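Local coordinates for acyl-coenzyme A oxidase (Caenorhabditis elegans, PDB 5K3J), which catalyses the FAD-dependent, oxygen-consuming desaturation of ascaroside-CoA pheromone precursors with a five-carbon omega side chain, the first step of their peroxisomal beta-oxidation, at the adenosine-5'-triphosphate site and the flavin-adenine dinucleotide site. Coordinates in Å, arbitrary orientation; residue numbers count along the deposited sequence, not the author numbering. Chains: chain A/B, Acyl-coenzyme A oxidase.

Contact 1 and contact 2 lie side by side along the homodimer interface, the centres of their C-alpha atoms about 14 Å apart, and both draw residues from chains A and B. B:Arg341 belongs to both, turning toward a glutamine beside ATP and toward a glutamate beside FAD. Helix 435-450 of chain A and helices 336-340 and 377-405 of chain B also line the two sites. The centre of contact 2 is about 8 Å from A:Ala432, changed in this structure at the position expected to hold the catalytic base, and that of contact 1 about 14 Å. ATP, bridging the two chains, probably braces the dimer and, through B:Arg341, the FAD pocket.

Contact 1: the adenosine-5'-triphosphate site. Residues chain A 390-391, 394, 435-436, 439, 525, 528, 573; chain B 340-341, 402, 565. With ATP (adenosine-5'-triphosphate), chain C; MG (magnesium ion), chain D.
In this acyl-CoA oxidase ATP lies across the dimer interface, with 499 of its 564 Å² of surface hidden by protein, and by bridging the two subunits it probably stabilises the dimer. Stacking holds the adenine. The imidazole of A:His394, its CG anti to the backbone N (chi1 171°), lies flat under the ATP purine with planes 10° apart and its ring centroid 3.7 Å from that of the six-membered ring. Over the opposite face comes the methyl of A:Met436, whose chain bends at chi2 and chi3 and brings CE to 3.4 Å from the centroid of the six-membered ATP ring, so that the purine is sandwiched.

Hydrogen bonds read the base edge and ribose. B:Gln402 NE2 donates to ATP N3 at 3.2 Å, nearly straight and close to the amide plane, while its OE1 takes the ribose 2'-hydroxyl ATP O2' at 2.7 Å from above that plane. B:Arg341 fixes this amide side-on: NE and NH2 both donate to OE1, which thus accepts three bonds. The exocyclic N6 makes a weak bond to the carbonyl O of A:Ser390.

Charge governs the triphosphate. A:Arg528, bent at chi3 (-97°), lays a guanidinium face against the bridging O3A, forms a salt bridge from NH2 to the alpha-phosphate ATP O1A at 2.8 Å, and donates from NH1 to the gamma-phosphate O1G. The hydroxyl of A:Tyr573 meets O1G too, in its ring plane, so two donors grip that oxygen. Extended A:Arg525 adds a salt bridge from NH1 to ATP O2G at 3.1 Å, and B:His340 NE2 donates to the ester ATP O5' at 3.2 Å.

Metal coordination joins all three phosphates: MG is bound by ATP O2A, ATP O2B at 2.0 Å and ATP O2G, which would probably offset their mutual repulsion.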
loop_
_atom_site.group_PDB
_atom_site.type_symbol
_atom_site.label_atom_id
_atom_site.label_comp_id
_atom_site.label_asym_id
_atom_site.label_seq_id
_atom_site.Cartn_x
_atom_site.Cartn_y
_atom_site.Cartn_z
ATOM N N SER A 390 -14.654 -6.564 2.565
ATOM C CA SER A 390 -13.524 -6.320 3.452
ATOM C C SER A 390 -12.343 -7.233 3.129
ATOM O O SER A 390 -11.232 -6.759 2.894
ATOM C CB SER A 390 -13.944 -6.500 4.910
ATOM O OG SER A 390 -14.885 -5.511 5.283
ATOM N N VAL A 391 -12.592 -8.539 3.117
ATOM C CA VAL A 391 -11.547 -9.520 2.831
ATOM C C VAL A 391 -10.991 -9.342 1.422
ATOM O O VAL A 391 -9.775 -9.366 1.218
ATOM C CB VAL A 391 -12.064 -10.963 2.996
ATOM C CG1 VAL A 391 -11.081 -11.963 2.400
ATOM C CG2 VAL A 391 -12.308 -11.270 4.463
ATOM N N HIS A 394 -8.940 -6.101 1.017
ATOM C CA HIS A 394 -7.717 -6.240 1.799
ATOM C C HIS A 394 -6.709 -7.136 1.092
ATOM O O HIS A 394 -5.537 -6.785 0.964
ATOM C CB HIS A 394 -8.040 -6.794 3.187
ATOM C CG HIS A 394 -6.832 -7.166 3.989
ATOM N ND1 HIS A 394 -5.925 -6.238 4.448
ATOM C CD2 HIS A 394 -6.386 -8.372 4.418
ATOM C CE1 HIS A 394 -4.971 -6.852 5.124
ATOM N NE2 HIS A 394 -5.226 -8.147 5.120
ATOM N N ASN A 435 -13.480 -1.375 6.814
ATOM C CA ASN A 435 -13.278 -2.827 6.783
ATOM C C ASN A 435 -13.467 -3.534 8.124
ATOM O O ASN A 435 -14.117 -4.579 8.188
ATOM C CB ASN A 435 -11.883 -3.152 6.233
ATOM C CG ASN A 435 -11.892 -3.391 4.735
ATOM O OD1 ASN A 435 -10.971 -3.999 4.192
ATOM N ND2 ASN A 435 -12.930 -2.909 4.057
ATOM N N MET A 436 -12.895 -2.973 9.186
ATOM C CA MET A 436 -13.062 -3.530 10.527
ATOM C C MET A 436 -14.524 -3.521 10.960
ATOM O O MET A 436 -15.019 -4.501 11.518
ATOM C CB MET A 436 -12.221 -2.763 11.550
ATOM C CG MET A 436 -10.728 -3.031 11.484
ATOM S SD MET A 436 -10.314 -4.786 11.504
ATOM C CE MET A 436 -9.813 -5.029 9.802
ATOM N N LEU A 439 -16.437 -6.141 8.886
ATOM C CA LEU A 439 -16.110 -7.485 9.351
ATOM C C LEU A 439 -16.872 -7.776 10.637
ATOM O O LEU A 439 -17.261 -8.913 10.900
ATOM C CB LEU A 439 -14.604 -7.638 9.577
ATOM C CG LEU A 439 -13.713 -7.937 8.369
ATOM C CD1 LEU A 439 -12.250 -7.957 8.775
ATOM C CD2 LEU A 439 -14.109 -9.262 7.742
ATOM N N ARG A 525 -11.906 -12.525 13.109
ATOM C CA ARG A 525 -11.215 -13.708 12.617
ATOM C C ARG A 525 -12.246 -14.691 12.089
ATOM O O ARG A 525 -12.024 -15.372 11.087
ATOM C CB ARG A 525 -10.376 -14.359 13.717
ATOM C CG ARG A 525 -9.365 -13.430 14.364
ATOM C CD ARG A 525 -8.605 -14.142 15.471
ATOM N NE ARG A 525 -7.735 -13.239 16.219
ATOM C CZ ARG A 525 -6.517 -12.878 15.829
ATOM N NH1 ARG A 525 -6.017 -13.336 14.688
ATOM N NH2 ARG A 525 -5.797 -12.052 16.577
ATOM N N ARG A 528 -13.674 -13.318 8.578
ATOM C CA ARG A 528 -12.709 -13.587 7.512
ATOM C C ARG A 528 -12.726 -15.046 7.062
ATOM O O ARG A 528 -12.739 -15.331 5.865
ATOM C CB ARG A 528 -11.294 -13.202 7.960
ATOM C CG ARG A 528 -10.953 -11.737 7.754
ATOM C CD ARG A 528 -9.481 -11.452 8.033
ATOM N NE ARG A 528 -9.259 -10.949 9.386
ATOM C CZ ARG A 528 -8.907 -11.705 10.419
ATOM N NH1 ARG A 528 -8.735 -13.009 10.258
ATOM N NH2 ARG A 528 -8.725 -11.158 11.614
ATOM N N TYR A 573 -5.361 -22.178 12.018
ATOM C CA TYR A 573 -6.729 -22.603 12.287
ATOM C C TYR A 573 -6.972 -24.031 11.802
ATOM O O TYR A 573 -7.804 -24.750 12.354
ATOM C CB TYR A 573 -7.727 -21.652 11.623
ATOM C CG TYR A 573 -7.653 -20.231 12.129
ATOM C CD1 TYR A 573 -7.857 -19.944 13.471
ATOM C CD2 TYR A 573 -7.396 -19.174 11.263
ATOM C CE1 TYR A 573 -7.795 -18.648 13.941
ATOM C CE2 TYR A 573 -7.335 -17.873 11.726
ATOM C CZ TYR A 573 -7.534 -17.617 13.065
ATOM O OH TYR A 573 -7.472 -16.323 13.528
ATOM N N HIS B 340 -5.721 -3.049 18.219
ATOM C CA HIS B 340 -5.117 -4.207 17.570
ATOM C C HIS B 340 -4.390 -3.826 16.293
ATOM O O HIS B 340 -3.322 -4.355 15.992
ATOM C CB HIS B 340 -6.183 -5.255 17.251
ATOM C CG HIS B 340 -5.653 -6.448 16.525
ATOM N ND1 HIS B 340 -4.683 -7.268 17.060
ATOM C CD2 HIS B 340 -5.947 -6.956 15.306
ATOM C CE1 HIS B 340 -4.409 -8.235 16.203
ATOM N NE2 HIS B 340 -5.162 -8.068 15.131
ATOM N N ARG B 341 -4.981 -2.909 15.540
ATOM C CA ARG B 341 -4.437 -2.540 14.241
ATOM C C ARG B 341 -3.403 -1.420 14.352
ATOM O O ARG B 341 -2.899 -0.929 13.338
ATOM C CB ARG B 341 -5.565 -2.128 13.288
ATOM C CG ARG B 341 -6.060 -0.702 13.442
ATOM C CD ARG B 341 -7.230 -0.432 12.502
ATOM N NE ARG B 341 -6.962 -0.882 11.139
ATOM C CZ ARG B 341 -7.853 -0.844 10.153
ATOM N NH1 ARG B 341 -9.074 -0.375 10.380
ATOM N NH2 ARG B 341 -7.525 -1.274 8.942
ATOM N N GLN B 402 -2.107 0.241 7.837
ATOM C CA GLN B 402 -2.987 0.017 8.974
ATOM C C GLN B 402 -3.180 1.307 9.754
ATOM O O GLN B 402 -4.271 1.581 10.239
ATOM C CB GLN B 402 -2.437 -1.077 9.890
ATOM C CG GLN B 402 -2.619 -2.484 9.357
ATOM C CD GLN B 402 -4.073 -2.818 9.081
ATOM O OE1 GLN B 402 -4.968 -2.450 9.846
ATOM N NE2 GLN B 402 -4.316 -3.516 7.978
ATOM N N TYR B 565 1.966 -10.948 19.859
ATOM C CA TYR B 565 1.379 -10.669 18.558
ATOM C C TYR B 565 2.220 -11.341 17.479
ATOM O O TYR B 565 1.686 -11.964 16.561
ATOM C CB TYR B 565 1.271 -9.162 18.316
ATOM C CG TYR B 565 0.717 -8.805 16.955
ATOM C CD1 TYR B 565 -0.652 -8.790 16.727
ATOM C CD2 TYR B 565 1.563 -8.486 15.899
ATOM C CE1 TYR B 565 -1.164 -8.465 15.486
ATOM C CE2 TYR B 565 1.058 -8.160 14.653
ATOM C CZ TYR B 565 -0.307 -8.151 14.454
ATOM O OH TYR B 565 -0.815 -7.827 13.217
HETATM P PG ATP C . -5.746 -14.351 10.901
HETATM O O1G ATP C . -7.032 -14.890 11.480
HETATM O O2G ATP C . -4.681 -14.060 11.934
HETATM O O3G ATP C . -5.252 -15.093 9.682
HETATM P PB ATP C . -5.049 -11.845 9.857
HETATM O O1B ATP C . -5.202 -11.624 8.369
HETATM O O2B ATP C . -3.708 -12.248 10.423
HETATM O O3B ATP C . -6.168 -12.900 10.337
HETATM P PA ATP C . -5.197 -10.285 12.153
HETATM O O1A ATP C . -6.483 -10.199 12.943
HETATM O O2A ATP C . -4.141 -11.294 12.539
HETATM O O3A ATP C . -5.563 -10.517 10.603
HETATM O "O5'" ATP C . -4.517 -8.829 12.116
HETATM C "C5'" ATP C . -3.375 -8.583 11.295
HETATM C "C4'" ATP C . -3.547 -7.192 10.710
HETATM O "O4'" ATP C . -4.241 -7.246 9.459
HETATM C "C3'" ATP C . -4.370 -6.342 11.663
HETATM O "O3'" ATP C . -3.649 -5.153 11.991
HETATM C "C2'" ATP C . -5.634 -6.004 10.901
HETATM O "O2'" ATP C . -6.020 -4.643 11.099
HETATM C "C1'" ATP C . -5.285 -6.271 9.445
HETATM N N9 ATP C . -6.453 -6.778 8.679
HETATM C C8 ATP C . -6.917 -8.039 8.703
HETATM N N7 ATP C . -7.994 -8.186 7.892
HETATM C C5 ATP C . -8.234 -6.992 7.323
HETATM C C6 ATP C . -9.224 -6.448 6.364
HETATM N N6 ATP C . -10.198 -7.228 5.833
HETATM N N1 ATP C . -9.114 -5.141 6.035
HETATM C C2 ATP C . -8.152 -4.354 6.553
HETATM N N3 ATP C . -7.226 -4.781 7.427
HETATM C C4 ATP C . -7.214 -6.068 7.843
HETATM MG MG MG D . -2.674 -12.877 11.990
#

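Contact 2: the flavin-adenine dinucleotide site. Residues chain A 147, 149-150, 155-156, 187-189, 430-431, 434, 437, 440; chain B 318, 320, 332, 335, 337-338, 341, 405-406, 408-409. With FAD (flavin-adenine dinucleotide), chain E.
FAD runs extended through a pocket shared by the two subunits, flavin end mostly against chain A and adenine end against both. At the adenine, B:Tyr335 lies flat over the six-membered FAD ring, planes 7° apart and centroids 3.6 Å apart, its CG anti to the carbonyl carbon (chi1 -69°). B:Tyr335 OH donates to B:Gln320 O on an in-plane lone pair at 2.7 Å, which fixes the ring's position. A:Val437 adds a CH-pi contact, CG2 standing 3.6 Å from the centroid of the five-membered FAD adenine ring. An alanine in place of B:Tyr335 would remove both the stacked ring and its hydroxyl, and would probably loosen the adenine and the B:Gln320 segment.

Around the ribose, B:Gln338 bends at chi2 so that OE1 receives the 3'-hydroxyl FAD O3B at 2.6 Å on a lone pair, while NE2 is held by B:Ala406 O. A:Glu434 and B:Arg341 reach tip to tip across the interface, their planes 62° apart, and B:Arg341 NH1 meets A:Glu434 OE2 at 3.1 Å from above the carboxylate plane. On the pyrophosphate, B:Arg318 directs NH2 to FAD O2P in the guanidinium plane, a 2.6 Å salt bridge, and A:Ser156 OG donates to O1A.

At the isoalloxazine, A:Trp187 sets one indole face over C9, offset toward the rim, and A:Tyr431 CB meets the opposite face of that benzenoid ring. A:Thr150 OG1, anti to the carbonyl carbon, donates to FAD N1 at 2.9 Å. The backbone N atoms of A:Gln149 and A:Thr150 both donate to O2, and N3 gives its hydrogen to A:Tyr147 O. This two-chain clasp holds the flavin in place for substrate desaturation and probably makes FAD binding depend on the dimer.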
loop_
_atom_site.group_PDB
_atom_site.type_symbol
_atom_site.label_atom_id
_atom_site.label_comp_id
_atom_site.label_asym_id
_atom_site.label_seq_id
_atom_site.Cartn_x
_atom_site.Cartn_y
_atom_site.Cartn_z
ATOM N N TYR A 147 -24.002 10.995 -3.985
ATOM C CA TYR A 147 -24.474 10.395 -2.739
ATOM C C TYR A 147 -23.825 11.109 -1.545
ATOM O O TYR A 147 -22.695 10.800 -1.172
ATOM C CB TYR A 147 -24.145 8.896 -2.742
ATOM C CG TYR A 147 -24.721 8.062 -1.614
ATOM C CD1 TYR A 147 -25.997 7.511 -1.707
ATOM C CD2 TYR A 147 -23.975 7.787 -0.473
ATOM C CE1 TYR A 147 -26.517 6.733 -0.687
ATOM C CE2 TYR A 147 -24.496 7.011 0.551
ATOM C CZ TYR A 147 -25.762 6.489 0.436
ATOM O OH TYR A 147 -26.267 5.719 1.458
ATOM N N GLN A 149 -23.612 11.488 2.029
ATOM C CA GLN A 149 -23.944 10.860 3.304
ATOM C C GLN A 149 -22.929 11.196 4.393
ATOM O O GLN A 149 -23.271 11.820 5.403
ATOM C CB GLN A 149 -24.039 9.343 3.130
ATOM C CG GLN A 149 -24.457 8.580 4.376
ATOM C CD GLN A 149 -24.749 7.119 4.090
ATOM O OE1 GLN A 149 -25.857 6.765 3.689
ATOM N NE2 GLN A 149 -23.757 6.265 4.295
ATOM N N THR A 150 -21.686 10.768 4.184
ATOM C CA THR A 150 -20.625 10.952 5.166
ATOM C C THR A 150 -20.417 12.416 5.523
ATOM O O THR A 150 -20.385 13.283 4.649
ATOM C CB THR A 150 -19.290 10.364 4.657
ATOM O OG1 THR A 150 -19.466 8.975 4.355
ATOM C CG2 THR A 150 -18.182 10.514 5.704
ATOM N N GLY A 155 -18.984 8.899 9.515
ATOM C CA GLY A 155 -19.028 8.096 8.309
ATOM C C GLY A 155 -19.564 6.703 8.588
ATOM O O GLY A 155 -20.495 6.248 7.923
ATOM N N SER A 156 -18.980 6.032 9.578
ATOM C CA SER A 156 -19.382 4.674 9.941
ATOM C C SER A 156 -20.730 4.651 10.662
ATOM O O SER A 156 -21.610 3.859 10.328
ATOM C CB SER A 156 -18.309 4.013 10.817
ATOM O OG SER A 156 -17.057 3.938 10.149
ATOM N N TRP A 187 -16.613 14.039 1.783
ATOM C CA TRP A 187 -16.194 12.895 0.949
ATOM C C TRP A 187 -17.097 12.458 -0.220
ATOM O O TRP A 187 -16.645 11.666 -1.046
ATOM C CB TRP A 187 -15.926 11.653 1.797
ATOM C CG TRP A 187 -14.599 11.689 2.432
ATOM C CD1 TRP A 187 -14.317 11.928 3.750
ATOM C CD2 TRP A 187 -13.347 11.519 1.773
ATOM N NE1 TRP A 187 -12.962 11.899 3.953
ATOM C CE2 TRP A 187 -12.342 11.653 2.755
ATOM C CE3 TRP A 187 -12.972 11.263 0.450
ATOM C CZ2 TRP A 187 -10.988 11.543 2.448
ATOM C CZ3 TRP A 187 -11.630 11.150 0.155
ATOM C CH2 TRP A 187 -10.654 11.290 1.147
ATOM N N PRO A 188 -18.354 12.933 -0.307
ATOM C CA PRO A 188 -19.090 12.578 -1.528
ATOM C C PRO A 188 -18.385 12.965 -2.825
ATOM O O PRO A 188 -17.977 14.112 -2.990
ATOM C CB PRO A 188 -20.386 13.360 -1.375
ATOM C CG PRO A 188 -20.600 13.378 0.071
ATOM C CD PRO A 188 -19.272 13.444 0.726
ATOM N N GLY A 189 -18.231 11.999 -3.725
ATOM C CA GLY A 189 -17.663 12.272 -5.031
ATOM C C GLY A 189 -18.554 13.239 -5.787
ATOM O O GLY A 189 -19.779 13.167 -5.677
ATOM N N THR A 430 -11.973 1.236 2.764
ATOM C CA THR A 430 -12.480 2.332 3.579
ATOM C C THR A 430 -13.884 2.749 3.153
ATOM O O THR A 430 -14.810 2.721 3.962
ATOM C CB THR A 430 -11.546 3.556 3.517
ATOM O OG1 THR A 430 -10.291 3.237 4.133
ATOM C CG2 THR A 430 -12.177 4.738 4.240
ATOM N N TYR A 431 -14.048 3.134 1.887
ATOM C CA TYR A 431 -15.364 3.547 1.407
ATOM C C TYR A 431 -16.307 2.352 1.431
ATOM O O TYR A 431 -15.857 1.212 1.540
ATOM C CB TYR A 431 -15.290 4.170 -0.004
ATOM C CG TYR A 431 -14.845 3.256 -1.141
ATOM C CD1 TYR A 431 -15.565 2.113 -1.482
ATOM C CD2 TYR A 431 -13.734 3.574 -1.910
ATOM C CE1 TYR A 431 -15.169 1.296 -2.524
ATOM C CE2 TYR A 431 -13.329 2.760 -2.957
ATOM C CZ TYR A 431 -14.051 1.624 -3.262
ATOM O OH TYR A 431 -13.655 0.812 -4.302
ATOM N N GLU A 434 -16.066 0.973 6.497
ATOM C CA GLU A 434 -14.740 0.699 7.043
ATOM C C GLU A 434 -14.591 -0.807 7.282
ATOM O O GLU A 434 -15.469 -1.430 7.878
ATOM C CB GLU A 434 -14.520 1.488 8.341
ATOM C CG GLU A 434 -13.069 1.850 8.635
ATOM C CD GLU A 434 -12.201 0.636 8.914
ATOM O OE1 GLU A 434 -12.571 -0.166 9.797
ATOM O OE2 GLU A 434 -11.157 0.481 8.243
ATOM N N VAL A 437 -15.202 -2.406 10.702
ATOM C CA VAL A 437 -16.613 -2.247 11.042
ATOM C C VAL A 437 -17.489 -3.226 10.264
ATOM O O VAL A 437 -18.462 -3.764 10.797
ATOM C CB VAL A 437 -17.090 -0.802 10.769
ATOM C CG1 VAL A 437 -18.587 -0.673 11.001
ATOM C CG2 VAL A 437 -16.325 0.181 11.640
ATOM N N LEU A 440 -17.079 -6.729 11.429
ATOM C CA LEU A 440 -17.819 -6.833 12.679
ATOM C C LEU A 440 -19.317 -6.951 12.439
ATOM O O LEU A 440 -20.044 -7.492 13.269
ATOM C CB LEU A 440 -17.525 -5.627 13.573
ATOM C CG LEU A 440 -16.206 -5.720 14.340
ATOM C CD1 LEU A 440 -15.893 -4.415 15.056
ATOM C CD2 LEU A 440 -16.272 -6.879 15.323
ATOM N N ARG B 318 -10.886 11.463 17.225
ATOM C CA ARG B 318 -12.052 10.970 16.498
ATOM C C ARG B 318 -12.958 10.131 17.394
ATOM O O ARG B 318 -12.539 9.111 17.944
ATOM C CB ARG B 318 -11.607 10.151 15.282
ATOM C CG ARG B 318 -12.735 9.418 14.566
ATOM C CD ARG B 318 -13.677 10.382 13.849
ATOM N NE ARG B 318 -14.495 9.720 12.832
ATOM C CZ ARG B 318 -15.085 10.355 11.823
ATOM N NH1 ARG B 318 -14.938 11.666 11.696
ATOM N NH2 ARG B 318 -15.813 9.688 10.935
ATOM N N GLN B 320 -16.496 7.992 17.307
ATOM C CA GLN B 320 -17.475 7.379 16.414
ATOM C C GLN B 320 -18.042 6.117 17.048
ATOM O O GLN B 320 -17.296 5.235 17.473
ATOM C CB GLN B 320 -16.846 7.052 15.056
ATOM C CG GLN B 320 -17.846 6.733 13.953
ATOM C CD GLN B 320 -18.273 7.961 13.166
ATOM O OE1 GLN B 320 -18.784 7.844 12.054
ATOM N NE2 GLN B 320 -18.064 9.145 13.740
ATOM N N VAL B 332 -12.280 6.435 19.114
ATOM C CA VAL B 332 -12.142 5.183 18.382
ATOM C C VAL B 332 -10.940 4.376 18.872
ATOM O O VAL B 332 -10.838 3.182 18.601
ATOM C CB VAL B 332 -12.029 5.425 16.862
ATOM C CG1 VAL B 332 -13.398 5.755 16.271
ATOM C CG2 VAL B 332 -11.032 6.529 16.567
ATOM N N TYR B 335 -11.740 1.194 20.918
ATOM C CA TYR B 335 -12.155 -0.056 20.284
ATOM C C TYR B 335 -10.993 -1.043 20.194
ATOM O O TYR B 335 -9.857 -0.646 19.948
ATOM C CB TYR B 335 -12.723 0.217 18.890
ATOM C CG TYR B 335 -14.044 0.950 18.887
ATOM C CD1 TYR B 335 -15.114 0.500 19.653
ATOM C CD2 TYR B 335 -14.222 2.092 18.123
ATOM C CE1 TYR B 335 -16.322 1.167 19.652
ATOM C CE2 TYR B 335 -15.429 2.764 18.119
ATOM C CZ TYR B 335 -16.474 2.297 18.884
ATOM O OH TYR B 335 -17.680 2.961 18.886
ATOM N N THR B 337 -10.296 -3.523 18.000
ATOM C CA THR B 337 -9.736 -3.619 16.658
ATOM C C THR B 337 -8.751 -2.489 16.387
ATOM O O THR B 337 -7.681 -2.708 15.820
ATOM C CB THR B 337 -10.838 -3.594 15.580
ATOM O OG1 THR B 337 -11.744 -2.515 15.847
ATOM C CG2 THR B 337 -11.605 -4.908 15.569
ATOM N N GLN B 338 -9.115 -1.282 16.805
ATOM C CA GLN B 338 -8.252 -0.121 16.627
ATOM C C GLN B 338 -6.908 -0.314 17.315
ATOM O O GLN B 338 -5.855 -0.153 16.696
ATOM C CB GLN B 338 -8.924 1.134 17.175
ATOM C CG GLN B 338 -8.259 2.441 16.757
ATOM C CD GLN B 338 -8.634 2.876 15.348
ATOM O OE1 GLN B 338 -9.321 2.155 14.620
ATOM N NE2 GLN B 338 -8.184 4.064 14.958
ATOM N N ARG B 341 -4.981 -2.909 15.540
ATOM C CA ARG B 341 -4.437 -2.540 14.241
ATOM C C ARG B 341 -3.403 -1.420 14.352
ATOM O O ARG B 341 -2.899 -0.929 13.338
ATOM C CB ARG B 341 -5.565 -2.128 13.288
ATOM C CG ARG B 341 -6.060 -0.702 13.442
ATOM C CD ARG B 341 -7.230 -0.432 12.502
ATOM N NE ARG B 341 -6.962 -0.882 11.139
ATOM C CZ ARG B 341 -7.853 -0.844 10.153
ATOM N NH1 ARG B 341 -9.074 -0.375 10.380
ATOM N NH2 ARG B 341 -7.525 -1.274 8.942
ATOM N N MET B 405 -5.513 3.556 7.274
ATOM C CA MET B 405 -6.896 3.087 7.280
ATOM C C MET B 405 -7.548 3.300 8.643
ATOM O O MET B 405 -8.754 3.521 8.731
ATOM C CB MET B 405 -6.965 1.605 6.882
ATOM C CG MET B 405 -6.565 1.332 5.436
ATOM S SD MET B 405 -6.751 -0.395 4.943
ATOM C CE MET B 405 -5.328 -1.141 5.735
ATOM N N ALA B 406 -6.740 3.261 9.700
ATOM C CA ALA B 406 -7.242 3.447 11.060
ATOM C C ALA B 406 -7.763 4.859 11.295
ATOM O O ALA B 406 -8.371 5.138 12.326
ATOM C CB ALA B 406 -6.162 3.124 12.075
ATOM N N GLY B 408 -9.892 6.118 9.287
ATOM C CA GLY B 408 -11.143 6.119 8.556
ATOM C C GLY B 408 -11.005 6.866 7.246
ATOM O O GLY B 408 -9.932 6.878 6.645
ATOM N N GLY B 409 -12.086 7.501 6.809
ATOM C CA GLY B 409 -12.087 8.204 5.540
ATOM C C GLY B 409 -10.998 9.248 5.369
ATOM O O GLY B 409 -10.390 9.334 4.304
HETATM P PA FAD E . -14.081 5.905 10.881
HETATM O O1A FAD E . -15.325 5.348 11.596
HETATM O O2A FAD E . -13.800 7.310 11.343
HETATM O O5B FAD E . -12.782 4.992 11.189
HETATM C C5B FAD E . -11.862 5.406 12.214
HETATM C C4B FAD E . -11.304 4.140 12.938
HETATM O O4B FAD E . -12.110 3.809 13.916
HETATM C C3B FAD E . -11.305 2.938 11.978
HETATM O O3B FAD E . -10.262 2.141 12.247
HETATM C C2B FAD E . -12.639 2.210 12.307
HETATM O O2B FAD E . -12.543 0.762 11.949
HETATM C C1B FAD E . -12.734 2.360 13.578
HETATM N N9A FAD E . -14.102 2.303 14.007
HETATM C C8A FAD E . -15.085 3.190 13.768
HETATM N N7A FAD E . -16.213 2.733 14.362
HETATM C C5A FAD E . -15.921 1.549 14.974
HETATM C C6A FAD E . -16.696 0.662 15.718
HETATM N N6A FAD E . -18.058 0.621 16.133
HETATM N N1A FAD E . -16.145 -0.450 16.212
HETATM C C2A FAD E . -14.824 -0.717 15.988
HETATM N N3A FAD E . -14.064 0.146 15.263
HETATM C C4A FAD E . -14.626 1.282 14.759
HETATM N N1 FAD E . -19.087 9.107 1.531
HETATM C C2 FAD E . -20.333 9.492 0.865
HETATM O O2 FAD E . -21.322 9.762 1.517
HETATM N N3 FAD E . -20.407 9.556 -0.595
HETATM C C4 FAD E . -19.266 9.240 -1.366
HETATM O O4 FAD E . -19.327 9.300 -2.614
HETATM C C4X FAD E . -17.993 8.851 -0.690
HETATM N N5 FAD E . -16.822 8.535 -1.478
HETATM C C5X FAD E . -15.577 8.149 -0.824
HETATM C C6 FAD E . -14.444 7.839 -1.596
HETATM C C7 FAD E . -13.238 7.469 -0.971
HETATM C C7M FAD E . -12.164 7.188 -2.029
HETATM C C8 FAD E . -13.156 7.404 0.422
HETATM C C8M FAD E . -11.899 7.016 1.181
HETATM C C9 FAD E . -14.286 7.714 1.205
HETATM C C9A FAD E . -15.501 8.085 0.589
HETATM N N10 FAD E . -16.693 8.408 1.409
HETATM C C10 FAD E . -17.921 8.788 0.757
HETATM C "C1'" FAD E . -16.635 8.348 2.894
HETATM C "C2'" FAD E . -16.690 6.885 3.356
HETATM O "O2'" FAD E . -17.974 6.391 3.187
HETATM C "C3'" FAD E . -16.312 6.782 4.808
HETATM O "O3'" FAD E . -15.055 7.371 4.990
HETATM C "C4'" FAD E . -16.239 5.330 5.202
HETATM O "O4'" FAD E . -17.549 4.812 5.298
HETATM C "C5'" FAD E . -15.526 5.195 6.535
HETATM O "O5'" FAD E . -16.204 5.982 7.518
HETATM P P FAD E . -15.312 6.865 8.514
HETATM O O1P FAD E . -14.513 7.868 7.674
HETATM O O2P FAD E . -16.183 7.579 9.500
HETATM O O3P FAD E . -14.325 5.903 9.295
HETATM O O HOH W 1 -20.866 11.223 -4.243
HETATM O O HOH W 2 -10.800 -0.612 14.001
#